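CCMAN5 (PDB 2XSG) probably hydrolyses alpha-mannosidic linkages as a bacterial family GH92 mannosidase, a glycosidase activity used to enable mannose-6-phosphate modification of yeast-produced human lysosomal enzymes. Local coordinates at residues A[157-162]-A[238-243]; A[212-217]-A[234-239]; A[672-677]-A[691-696]. All coordinates share one frame; numbering follows the deposited sequence.

Interaction 1 (A[157-162]-A[238-243]); sequences PSLVVD and LTFDPA
Within the N-terminal beta-sandwich-like domain of this family GH92 enzyme, two neighbouring antiparallel strands, 158-162 and 235-240, pair edge to edge in a five-stranded sheet. Leu159 and Leu238 form a hydrogen-bonded pair: Leu238 N reaches Leu159 O at 2.9 Å, nearly straight and in the carbonyl plane, and Leu159 N returns to Leu238 O. That same oxygen takes a second bond, from the hydroxyl of Ser158, whose OG is turned anti to its own backbone N (chi1 169°) and lies 2.8 Å from Leu238 O, above the carbonyl plane. Two donors thus grip one buried carbonyl. One step further, Phe240 N donates to Pro157 O at 3.0 Å with an angle of 173° at the hydrogen. The Phe240 ring, with CG beside its own backbone N (chi1 -56°), reaches from Pro157 toward Leu159; its edge faces the Pro157 backbone and CE1 meets Leu159 CG obliquely at 3.9 Å. Leu238 CD1 touches Val161 CG2 at 4.0 Å beside the Leu159-Leu238 pair. Beyond Phe240, Asp241 OD2 accepts from Ala243 N in an Asx turn. Ile248 of strand 248-255 packs against Pro157, Leu159 and Phe240, while strand 80-84 pairs with the other edge of 158-162.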
ATOM      1  N   PRO A 157     -23.804 -21.830 -21.365  1.00  5.69           N
ATOM      2  CA  PRO A 157     -22.999 -20.952 -20.512  1.00  5.54           C
ATOM      3  C   PRO A 157     -23.731 -20.567 -19.237  1.00  5.41           C
ATOM      4  O   PRO A 157     -24.963 -20.409 -19.223  1.00  4.97           O
ATOM      5  CB  PRO A 157     -22.801 -19.694 -21.378  1.00  5.54           C
ATOM      6  CG  PRO A 157     -23.070 -20.138 -22.789  1.00  5.93           C
ATOM      7  CD  PRO A 157     -24.199 -21.131 -22.603  1.00  5.99           C
ATOM      8  N   SER A 158     -22.970 -20.438 -18.161  1.00  5.28           N
ATOM      9  CA  SER A 158     -23.537 -19.987 -16.907  1.00  5.58           C
ATOM     10  C   SER A 158     -22.490 -19.196 -16.117  1.00  5.36           C
ATOM     11  O   SER A 158     -21.284 -19.449 -16.222  1.00  5.79           O
ATOM     12  CB  SER A 158     -24.054 -21.192 -16.121  1.00  5.74           C
ATOM     13  OG  SER A 158     -24.381 -20.818 -14.807  1.00  8.14           O
ATOM     14  N   LEU A 159     -22.955 -18.222 -15.351  1.00  4.61           N
ATOM     15  CA  LEU A 159     -22.084 -17.506 -14.446  1.00  4.75           C
ATOM     16  C   LEU A 159     -22.696 -17.611 -13.068  1.00  3.96           C
ATOM     17  O   LEU A 159     -23.868 -17.283 -12.888  1.00  4.30           O
ATOM     18  CB  LEU A 159     -21.960 -16.027 -14.854  1.00  4.70           C
ATOM     19  CG  LEU A 159     -21.326 -15.697 -16.208  1.00  5.03           C
ATOM     20  CD1 LEU A 159     -21.297 -14.202 -16.442  1.00  6.53           C
ATOM     21  CD2 LEU A 159     -19.902 -16.237 -16.288  1.00  4.38           C
ATOM     22  N   VAL A 160     -21.913 -18.101 -12.119  1.00  3.49           N
ATOM     23  CA  VAL A 160     -22.319 -18.144 -10.729  1.00  3.15           C
ATOM     24  C   VAL A 160     -21.863 -16.824 -10.124  1.00  3.49           C
ATOM     25  O   VAL A 160     -20.701 -16.427 -10.322  1.00  3.86           O
ATOM     26  CB  VAL A 160     -21.643 -19.309  -9.991  1.00  2.68           C
ATOM     27  CG1 VAL A 160     -21.867 -19.208  -8.489  1.00  2.20           C
ATOM     28  CG2 VAL A 160     -22.157 -20.647 -10.524  1.00  3.24           C
ATOM     29  N   VAL A 161     -22.766 -16.149  -9.417  1.00  2.78           N
ATOM     30  CA  VAL A 161     -22.408 -14.943  -8.686  1.00  2.91           C
ATOM     31  C   VAL A 161     -22.480 -15.328  -7.205  1.00  2.89           C
ATOM     32  O   VAL A 161     -23.559 -15.438  -6.653  1.00  2.46           O
ATOM     33  CB  VAL A 161     -23.349 -13.751  -9.042  1.00  2.73           C
ATOM     34  CG1 VAL A 161     -22.949 -12.478  -8.305  1.00  2.51           C
ATOM     35  CG2 VAL A 161     -23.397 -13.509 -10.560  1.00  2.20           C
ATOM     36  N   ASP A 162     -21.323 -15.573  -6.593  1.00  3.14           N
ATOM     37  CA  ASP A 162     -21.241 -16.046  -5.210  1.00  2.92           C
ATOM     38  C   ASP A 162     -21.004 -14.868  -4.259  1.00  3.61           C
ATOM     39  O   ASP A 162     -19.936 -14.205  -4.290  1.00  3.33           O
ATOM     40  CB  ASP A 162     -20.122 -17.075  -5.100  1.00  2.64           C
ATOM     41  CG  ASP A 162     -20.168 -17.868  -3.818  1.00  3.61           C
ATOM     42  OD1 ASP A 162     -20.536 -17.327  -2.753  1.00  5.66           O
ATOM     43  OD2 ASP A 162     -19.839 -19.066  -3.860  1.00  6.26           O
ATOM     44  N   LEU A 238     -26.708 -17.365 -13.127  1.00  3.83           N
ATOM     45  CA  LEU A 238     -27.210 -16.892 -14.413  1.00  4.57           C
ATOM     46  C   LEU A 238     -26.976 -17.974 -15.448  1.00  4.76           C
ATOM     47  O   LEU A 238     -25.881 -18.513 -15.528  1.00  4.37           O
ATOM     48  CB  LEU A 238     -26.466 -15.616 -14.837  1.00  3.92           C
ATOM     49  CG  LEU A 238     -26.564 -14.411 -13.886  1.00  4.39           C
ATOM     50  CD1 LEU A 238     -25.351 -13.481 -14.021  1.00  2.95           C
ATOM     51  CD2 LEU A 238     -27.885 -13.642 -14.086  1.00  4.30           C
ATOM     52  N   THR A 239     -28.000 -18.282 -16.236  1.00  5.83           N
ATOM     53  CA  THR A 239     -27.905 -19.281 -17.302  1.00  6.16           C
ATOM     54  C   THR A 239     -28.294 -18.632 -18.632  1.00  7.16           C
ATOM     55  O   THR A 239     -29.339 -17.962 -18.735  1.00  6.97           O
ATOM     56  CB  THR A 239     -28.774 -20.526 -17.003  1.00  6.79           C
ATOM     57  OG1 THR A 239     -28.411 -21.067 -15.724  1.00  6.31           O
ATOM     58  CG2 THR A 239     -28.571 -21.610 -18.066  1.00  6.18           C
ATOM     59  N   PHE A 240     -27.430 -18.828 -19.628  1.00  7.20           N
ATOM     60  CA  PHE A 240     -27.566 -18.226 -20.950  1.00  8.00           C
ATOM     61  C   PHE A 240     -27.956 -19.257 -22.014  1.00  8.25           C
ATOM     62  O   PHE A 240     -27.851 -20.464 -21.798  1.00  7.24           O
ATOM     63  CB  PHE A 240     -26.254 -17.523 -21.343  1.00  7.03           C
ATOM     64  CG  PHE A 240     -25.811 -16.500 -20.350  1.00  7.74           C
ATOM     65  CD1 PHE A 240     -25.080 -16.873 -19.215  1.00  6.90           C
ATOM     66  CD2 PHE A 240     -26.165 -15.160 -20.512  1.00  7.70           C
ATOM     67  CE1 PHE A 240     -24.685 -15.913 -18.272  1.00  6.80           C
ATOM     68  CE2 PHE A 240     -25.769 -14.199 -19.575  1.00  7.26           C
ATOM     69  CZ  PHE A 240     -25.028 -14.576 -18.458  1.00  6.00           C
ATOM     70  N   ASP A 241     -28.411 -18.760 -23.162  1.00  9.25           N
ATOM     71  CA  ASP A 241     -28.683 -19.619 -24.308  1.00 10.79           C
ATOM     72  C   ASP A 241     -27.378 -20.114 -24.964  1.00 10.48           C
ATOM     73  O   ASP A 241     -26.445 -19.323 -25.152  1.00 11.12           O
ATOM     74  CB  ASP A 241     -29.527 -18.869 -25.340  1.00 10.87           C
ATOM     75  CG  ASP A 241     -30.231 -19.809 -26.298  1.00 14.11           C
ATOM     76  OD1 ASP A 241     -31.432 -20.089 -26.078  1.00 19.00           O
ATOM     77  OD2 ASP A 241     -29.583 -20.313 -27.244  1.00 16.74           O
ATOM     78  N   PRO A 242     -27.321 -21.405 -25.344  1.00 10.27           N
ATOM     79  CA  PRO A 242     -26.164 -21.928 -26.079  1.00 10.26           C
ATOM     80  C   PRO A 242     -25.808 -21.103 -27.316  1.00  9.76           C
ATOM     81  O   PRO A 242     -24.653 -21.079 -27.702  1.00  9.79           O
ATOM     82  CB  PRO A 242     -26.624 -23.330 -26.499  1.00 10.24           C
ATOM     83  CG  PRO A 242     -27.558 -23.731 -25.409  1.00 10.43           C
ATOM     84  CD  PRO A 242     -28.311 -22.468 -25.083  1.00 10.66           C
ATOM     85  N   ALA A 243     -26.779 -20.424 -27.920  1.00  9.67           N
ATOM     86  CA  ALA A 243     -26.480 -19.581 -29.085  1.00  9.54           C
ATOM     87  C   ALA A 243     -25.552 -18.389 -28.752  1.00  9.52           C
ATOM     88  O   ALA A 243     -24.878 -17.846 -29.630  1.00  8.78           O
ATOM     89  CB  ALA A 243     -27.767 -19.096 -29.736  1.00 10.51           C
TER

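Interaction 2 (A[212-217]-A[234-239]); sequences ATVQTW and TGAILT
An antiparallel strand pair of the N-terminal domain, 212-217 with 235-239, carries an indole laid across a glycine at one end. Gly235 CA sits over the centre of the six-membered ring of Trp217, 3.3 Å from its centroid and 10° off the ring normal, a close CH-pi contact. The ring gets there because CG lies between the backbone N and the carbonyl carbon (chi1 78°), which folds the indole over the neighbouring strand. Thr234 C and Ala236 N lie over the same face, nearer its rim, and Ile237 CG1 meets the ring edge in plane, 3.7 Å from Trp217 CZ3. A beta carbon on Gly235 would collide with CZ2, so the glycine makes the close approach possible. Three hydrogen-bonded pairs, Thr213 with Thr239, Gln215 with Ile237 and Trp217 with Gly235, stitch the strands, and the shortest link runs 2.7 Å from Ile237 N to Gln215 O, nearly along the C=O axis. Strand 235-240 is the central member of its five-stranded antiparallel sheet. An alanine at Trp217 would remove the indole that covers Gly235 and borders Ile237 CG1, together with the NE1 hydrogen bond to Asp233, and would probably loosen the packing at this end of the strand pair. On the opposite face of the sheet, Val214 CG2 lies 4.0 Å from Ala236 CB and 4.1 Å from Leu238 CD2. Ala236 and Leu238 also rest there on strand 185-195, while Thr216 OG1 is bonded to Ala226 O and Gln229 NE2.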
ATOM      1  N   ALA A 212     -30.707 -13.935 -20.064  1.00  7.09           N
ATOM      2  CA  ALA A 212     -30.361 -14.972 -19.100  1.00  7.18           C
ATOM      3  C   ALA A 212     -31.566 -15.274 -18.230  1.00  6.72           C
ATOM      4  O   ALA A 212     -32.438 -14.424 -18.073  1.00  6.55           O
ATOM      5  CB  ALA A 212     -29.166 -14.524 -18.235  1.00  7.09           C
ATOM      6  N   THR A 213     -31.636 -16.496 -17.703  1.00  6.18           N
ATOM      7  CA  THR A 213     -32.576 -16.806 -16.639  1.00  5.83           C
ATOM      8  C   THR A 213     -31.752 -16.937 -15.361  1.00  5.84           C
ATOM      9  O   THR A 213     -30.527 -17.000 -15.409  1.00  5.83           O
ATOM     10  CB  THR A 213     -33.397 -18.100 -16.890  1.00  6.30           C
ATOM     11  OG1 THR A 213     -32.508 -19.204 -17.098  1.00  5.76           O
ATOM     12  CG2 THR A 213     -34.361 -17.933 -18.097  1.00  6.46           C
ATOM     13  N   VAL A 214     -32.415 -16.990 -14.220  1.00  5.28           N
ATOM     14  CA  VAL A 214     -31.684 -16.859 -12.963  1.00  5.43           C
ATOM     15  C   VAL A 214     -32.362 -17.572 -11.787  1.00  5.29           C
ATOM     16  O   VAL A 214     -33.595 -17.636 -11.691  1.00  5.37           O
ATOM     17  CB  VAL A 214     -31.392 -15.347 -12.671  1.00  5.36           C
ATOM     18  CG1 VAL A 214     -32.673 -14.548 -12.691  1.00  6.94           C
ATOM     19  CG2 VAL A 214     -30.580 -15.136 -11.374  1.00  4.93           C
ATOM     20  N   GLN A 215     -31.531 -18.159 -10.933  1.00  5.12           N
ATOM     21  CA  GLN A 215     -31.953 -18.739  -9.679  1.00  5.10           C
ATOM     22  C   GLN A 215     -31.061 -18.192  -8.579  1.00  5.42           C
ATOM     23  O   GLN A 215     -29.906 -17.815  -8.833  1.00  5.70           O
ATOM     24  CB  GLN A 215     -31.832 -20.251  -9.734  1.00  5.14           C
ATOM     25  CG  GLN A 215     -32.860 -20.887 -10.656  1.00  6.52           C
ATOM     26  CD  GLN A 215     -32.880 -22.391 -10.542  1.00  8.64           C
ATOM     27  OE1 GLN A 215     -31.858 -23.061 -10.722  1.00  8.28           O
ATOM     28  NE2 GLN A 215     -34.055 -22.939 -10.240  1.00  8.04           N
ATOM     29  N   THR A 216     -31.588 -18.139  -7.361  1.00  4.56           N
ATOM     30  CA  THR A 216     -30.823 -17.600  -6.244  1.00  4.16           C
ATOM     31  C   THR A 216     -30.729 -18.623  -5.145  1.00  3.30           C
ATOM     32  O   THR A 216     -31.458 -19.609  -5.162  1.00  3.33           O
ATOM     33  CB  THR A 216     -31.463 -16.334  -5.678  1.00  3.44           C
ATOM     34  OG1 THR A 216     -32.765 -16.654  -5.166  1.00  4.26           O
ATOM     35  CG2 THR A 216     -31.566 -15.253  -6.765  1.00  3.74           C
ATOM     36  N   TRP A 217     -29.825 -18.387  -4.206  1.00  3.49           N
ATOM     37  CA  TRP A 217     -29.758 -19.174  -2.973  1.00  3.72           C
ATOM     38  C   TRP A 217     -29.568 -18.295  -1.735  1.00  4.00           C
ATOM     39  O   TRP A 217     -29.004 -17.209  -1.818  1.00  4.30           O
ATOM     40  CB  TRP A 217     -28.659 -20.236  -3.044  1.00  3.49           C
ATOM     41  CG  TRP A 217     -27.271 -19.712  -2.838  1.00  4.90           C
ATOM     42  CD1 TRP A 217     -26.696 -19.366  -1.653  1.00  5.22           C
ATOM     43  CD2 TRP A 217     -26.274 -19.492  -3.844  1.00  5.46           C
ATOM     44  NE1 TRP A 217     -25.407 -18.937  -1.854  1.00  5.35           N
ATOM     45  CE2 TRP A 217     -25.120 -19.006  -3.188  1.00  5.12           C
ATOM     46  CE3 TRP A 217     -26.239 -19.671  -5.235  1.00  6.04           C
ATOM     47  CZ2 TRP A 217     -23.938 -18.698  -3.869  1.00  4.95           C
ATOM     48  CZ3 TRP A 217     -25.061 -19.351  -5.923  1.00  4.84           C
ATOM     49  CH2 TRP A 217     -23.928 -18.876  -5.234  1.00  5.60           C
ATOM     50  N   THR A 234     -25.464 -15.820   0.394  1.00  3.91           N
ATOM     51  CA  THR A 234     -26.445 -15.720  -0.683  1.00  3.46           C
ATOM     52  C   THR A 234     -25.709 -15.756  -2.017  1.00  3.81           C
ATOM     53  O   THR A 234     -24.477 -15.582  -2.072  1.00  3.71           O
ATOM     54  CB  THR A 234     -27.347 -14.426  -0.591  1.00  3.32           C
ATOM     55  OG1 THR A 234     -26.559 -13.253  -0.825  1.00  3.57           O
ATOM     56  CG2 THR A 234     -28.007 -14.306   0.773  1.00  2.78           C
ATOM     57  N   GLY A 235     -26.464 -15.993  -3.086  1.00  3.22           N
ATOM     58  CA  GLY A 235     -25.919 -15.957  -4.426  1.00  3.13           C
ATOM     59  C   GLY A 235     -26.959 -16.056  -5.513  1.00  2.98           C
ATOM     60  O   GLY A 235     -28.149 -16.240  -5.237  1.00  3.54           O
ATOM     61  N   ALA A 236     -26.501 -15.940  -6.756  1.00  2.96           N
ATOM     62  CA  ALA A 236     -27.354 -16.097  -7.930  1.00  3.15           C
ATOM     63  C   ALA A 236     -26.614 -16.867  -9.021  1.00  3.47           C
ATOM     64  O   ALA A 236     -25.388 -16.799  -9.121  1.00  3.37           O
ATOM     65  CB  ALA A 236     -27.816 -14.735  -8.446  1.00  3.36           C
ATOM     66  N   ILE A 237     -27.363 -17.626  -9.812  1.00  3.37           N
ATOM     67  CA  ILE A 237     -26.786 -18.362 -10.934  1.00  3.80           C
ATOM     68  C   ILE A 237     -27.489 -17.919 -12.208  1.00  4.12           C
ATOM     69  O   ILE A 237     -28.712 -18.025 -12.320  1.00  4.10           O
ATOM     70  CB  ILE A 237     -26.862 -19.898 -10.727  1.00  3.74           C
ATOM     71  CG1 ILE A 237     -26.194 -20.265  -9.374  1.00  3.83           C
ATOM     72  CG2 ILE A 237     -26.215 -20.634 -11.895  1.00  3.89           C
ATOM     73  CD1 ILE A 237     -26.099 -21.750  -9.066  1.00  3.22           C
ATOM     74  N   LEU A 238     -26.708 -17.365 -13.127  1.00  3.83           N
ATOM     75  CA  LEU A 238     -27.210 -16.892 -14.413  1.00  4.57           C
ATOM     76  C   LEU A 238     -26.976 -17.974 -15.448  1.00  4.76           C
ATOM     77  O   LEU A 238     -25.881 -18.513 -15.528  1.00  4.37           O
ATOM     78  CB  LEU A 238     -26.466 -15.616 -14.837  1.00  3.92           C
ATOM     79  CG  LEU A 238     -26.564 -14.411 -13.886  1.00  4.39           C
ATOM     80  CD1 LEU A 238     -25.351 -13.481 -14.021  1.00  2.95           C
ATOM     81  CD2 LEU A 238     -27.885 -13.642 -14.086  1.00  4.30           C
ATOM     82  N   THR A 239     -28.000 -18.282 -16.236  1.00  5.83           N
ATOM     83  CA  THR A 239     -27.905 -19.281 -17.302  1.00  6.16           C
ATOM     84  C   THR A 239     -28.294 -18.632 -18.632  1.00  7.16           C
ATOM     85  O   THR A 239     -29.339 -17.962 -18.735  1.00  6.97           O
ATOM     86  CB  THR A 239     -28.774 -20.526 -17.003  1.00  6.79           C
ATOM     87  OG1 THR A 239     -28.411 -21.067 -15.724  1.00  6.31           O
ATOM     88  CG2 THR A 239     -28.571 -21.610 -18.066  1.00  6.18           C
TER

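Interaction 3 (A[672-677]-A[691-696]); sequences AAAVGL and SPFFDS
Helix 665-675 ends against the loop 691-696, where Phe693 N donates to Ala674 O at 3.1 Å, in the carbonyl plane and on a lone pair. From there the Phe693 ring lies flat over the last helical turn: Ala674 CA stands over the ring centre, 3.4 Å from the centroid and 7° off the normal, a CH-pi contact. The methyl of Ala674 covers the same face, with CB 3.5 Å from Phe693 CD2, while Ala673 CB touches the far tip of the ring at CZ. The helix closes in a Schellman motif with Gly676 as its C-prime residue at positive phi (102°), where a side chain would crowd the preceding carbonyl and press on Pro692 CD. Pro692 packs its CB against Val675 O at 3.6 Å. Two waters complete the seam. One donates to Ala673 O and accepts from Ser691 N; the other gives Ala674 O a second donor, 2.8 Å away, and takes the N-H of Phe694. Phe694 sets its ring face against CB of Phe693, and its CE2 reaches Ala674 CB at 3.9 Å. Tyr615 of helix 604-616 and Leu307 of helix 306-318 also pack on Phe693 within the catalytic domain.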
ATOM      1  N   ALA A 672      10.736   6.075  -4.674  1.00  3.32           N
ATOM      2  CA  ALA A 672      11.472   7.148  -3.990  1.00  3.04           C
ATOM      3  C   ALA A 672      12.991   6.953  -4.092  1.00  3.00           C
ATOM      4  O   ALA A 672      13.745   7.916  -4.344  1.00  2.82           O
ATOM      5  CB  ALA A 672      11.040   7.225  -2.522  1.00  2.30           C
ATOM      6  N   ALA A 673      13.433   5.711  -3.899  1.00  2.56           N
ATOM      7  CA  ALA A 673      14.853   5.380  -4.017  1.00  3.21           C
ATOM      8  C   ALA A 673      15.347   5.659  -5.439  1.00  3.54           C
ATOM      9  O   ALA A 673      16.434   6.223  -5.615  1.00  3.54           O
ATOM     10  CB  ALA A 673      15.096   3.935  -3.637  1.00  2.51           C
ATOM     11  N   ALA A 674      14.519   5.303  -6.431  1.00  3.90           N
ATOM     12  CA  ALA A 674      14.853   5.467  -7.859  1.00  4.16           C
ATOM     13  C   ALA A 674      14.993   6.927  -8.234  1.00  3.84           C
ATOM     14  O   ALA A 674      15.939   7.289  -8.940  1.00  4.49           O
ATOM     15  CB  ALA A 674      13.824   4.802  -8.752  1.00  3.81           C
ATOM     16  N   VAL A 675      14.056   7.754  -7.771  1.00  3.74           N
ATOM     17  CA  VAL A 675      14.163   9.210  -7.943  1.00  3.68           C
ATOM     18  C   VAL A 675      15.378   9.723  -7.158  1.00  3.86           C
ATOM     19  O   VAL A 675      16.138  10.577  -7.646  1.00  3.55           O
ATOM     20  CB  VAL A 675      12.873   9.929  -7.489  1.00  4.13           C
ATOM     21  CG1 VAL A 675      13.036  11.478  -7.489  1.00  3.36           C
ATOM     22  CG2 VAL A 675      11.710   9.516  -8.372  1.00  3.00           C
ATOM     23  N   GLY A 676      15.552   9.183  -5.948  1.00  3.50           N
ATOM     24  CA  GLY A 676      16.672   9.530  -5.109  1.00  3.81           C
ATOM     25  C   GLY A 676      16.339  10.493  -3.989  1.00  4.30           C
ATOM     26  O   GLY A 676      17.257  11.078  -3.396  1.00  4.24           O
ATOM     27  N   LEU A 677      15.039  10.666  -3.717  1.00  3.89           N
ATOM     28  CA  LEU A 677      14.559  11.548  -2.664  1.00  3.63           C
ATOM     29  C   LEU A 677      13.648  10.794  -1.713  1.00  4.27           C
ATOM     30  O   LEU A 677      12.570  10.325  -2.104  1.00  3.90           O
ATOM     31  CB  LEU A 677      13.803  12.751  -3.246  1.00  3.42           C
ATOM     32  CG  LEU A 677      14.603  13.693  -4.140  1.00  2.48           C
ATOM     33  CD1 LEU A 677      13.613  14.633  -4.782  1.00  4.11           C
ATOM     34  CD2 LEU A 677      15.691  14.450  -3.374  1.00  2.00           C
ATOM     35  N   SER A 691      20.676   7.713  -3.924  1.00  6.80           N
ATOM     36  CA  SER A 691      21.441   7.384  -5.121  1.00  7.27           C
ATOM     37  C   SER A 691      20.500   7.226  -6.317  1.00  7.25           C
ATOM     38  O   SER A 691      20.049   6.111  -6.605  1.00  7.33           O
ATOM     39  CB  SER A 691      22.254   6.104  -4.883  1.00  7.44           C
ATOM     40  OG  SER A 691      23.005   5.731  -6.032  1.00  8.73           O
ATOM     41  N   PRO A 692      20.182   8.341  -7.014  1.00  7.03           N
ATOM     42  CA  PRO A 692      19.273   8.247  -8.165  1.00  6.85           C
ATOM     43  C   PRO A 692      19.724   7.161  -9.141  1.00  6.38           C
ATOM     44  O   PRO A 692      20.910   7.106  -9.487  1.00  6.46           O
ATOM     45  CB  PRO A 692      19.358   9.629  -8.839  1.00  6.95           C
ATOM     46  CG  PRO A 692      20.085  10.525  -7.908  1.00  7.37           C
ATOM     47  CD  PRO A 692      20.664   9.716  -6.766  1.00  7.71           C
ATOM     48  N   PHE A 693      18.786   6.317  -9.580  1.00  6.02           N
ATOM     49  CA  PHE A 693      19.109   5.144 -10.408  1.00  6.34           C
ATOM     50  C   PHE A 693      19.374   5.470 -11.863  1.00  6.15           C
ATOM     51  O   PHE A 693      20.133   4.764 -12.509  1.00  5.89           O
ATOM     52  CB  PHE A 693      17.974   4.102 -10.433  1.00  6.44           C
ATOM     53  CG  PHE A 693      17.557   3.565  -9.092  1.00  5.28           C
ATOM     54  CD1 PHE A 693      18.214   3.918  -7.915  1.00  4.45           C
ATOM     55  CD2 PHE A 693      16.515   2.643  -9.032  1.00  3.54           C
ATOM     56  CE1 PHE A 693      17.808   3.399  -6.705  1.00  5.70           C
ATOM     57  CE2 PHE A 693      16.094   2.122  -7.824  1.00  4.58           C
ATOM     58  CZ  PHE A 693      16.745   2.496  -6.654  1.00  5.56           C
ATOM     59  N   PHE A 694      18.708   6.495 -12.385  1.00  5.99           N
ATOM     60  CA  PHE A 694      18.627   6.689 -13.837  1.00  6.87           C
ATOM     61  C   PHE A 694      19.343   7.940 -14.329  1.00  7.03           C
ATOM     62  O   PHE A 694      19.494   8.919 -13.588  1.00  7.11           O
ATOM     63  CB  PHE A 694      17.164   6.696 -14.285  1.00  6.88           C
ATOM     64  CG  PHE A 694      16.394   5.467 -13.855  1.00  7.02           C
ATOM     65  CD1 PHE A 694      16.749   4.209 -14.313  1.00  8.15           C
ATOM     66  CD2 PHE A 694      15.320   5.569 -12.992  1.00  7.48           C
ATOM     67  CE1 PHE A 694      16.035   3.071 -13.911  1.00  8.90           C
ATOM     68  CE2 PHE A 694      14.604   4.438 -12.585  1.00  5.38           C
ATOM     69  CZ  PHE A 694      14.956   3.198 -13.050  1.00  6.72           C
ATOM     70  N   ASP A 695      19.780   7.897 -15.585  1.00  7.21           N
ATOM     71  CA  ASP A 695      20.484   9.019 -16.208  1.00  7.56           C
ATOM     72  C   ASP A 695      19.669  10.305 -16.131  1.00  7.40           C
ATOM     73  O   ASP A 695      20.212  11.360 -15.840  1.00  7.48           O
ATOM     74  CB  ASP A 695      20.836   8.699 -17.667  1.00  7.90           C
ATOM     75  CG  ASP A 695      21.715   7.487 -17.785  1.00  9.68           C
ATOM     76  OD1 ASP A 695      21.285   6.419 -17.301  1.00 10.79           O
ATOM     77  OD2 ASP A 695      22.833   7.606 -18.344  1.00 12.10           O
ATOM     78  N   SER A 696      18.370  10.200 -16.401  1.00  7.03           N
ATOM     79  CA  SER A 696      17.447  11.315 -16.250  1.00  6.91           C
ATOM     80  C   SER A 696      16.099  10.786 -15.750  1.00  7.35           C
ATOM     81  O   SER A 696      15.620   9.746 -16.228  1.00  7.37           O
ATOM     82  CB  SER A 696      17.268  12.050 -17.590  1.00  7.05           C
ATOM     83  OG  SER A 696      16.346  13.131 -17.464  1.00  5.81           O
TER
HETATM   84  O   HOH W   1      17.937   6.662  -3.436  1.00  3.02           O
HETATM   85  O   HOH W   2      16.632   8.669 -11.335  1.00  3.31           O

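How the interactions relate
Interactions 1 and 2 share strand 235-240, with 158-162 along one edge and 212-217 along the other, so Leu238 and Thr239 serve both. They touch directly, through a probable hydrogen bond from Val161 N to Ala236 O and packing of Phe240 CE2 on Ala212 CB. Both are mostly buried but have exposed residues at their margins, and regular strand pairing dominates them. Interaction 3 lies about 50 Å from interaction 1 and 52 Å from interaction 2, centre to centre, on the other side of the chain's centre and in the catalytic domain. All its touching residues are buried, and it joins a helix end to a loop by one direct backbone bond, bridging waters and aromatic packing.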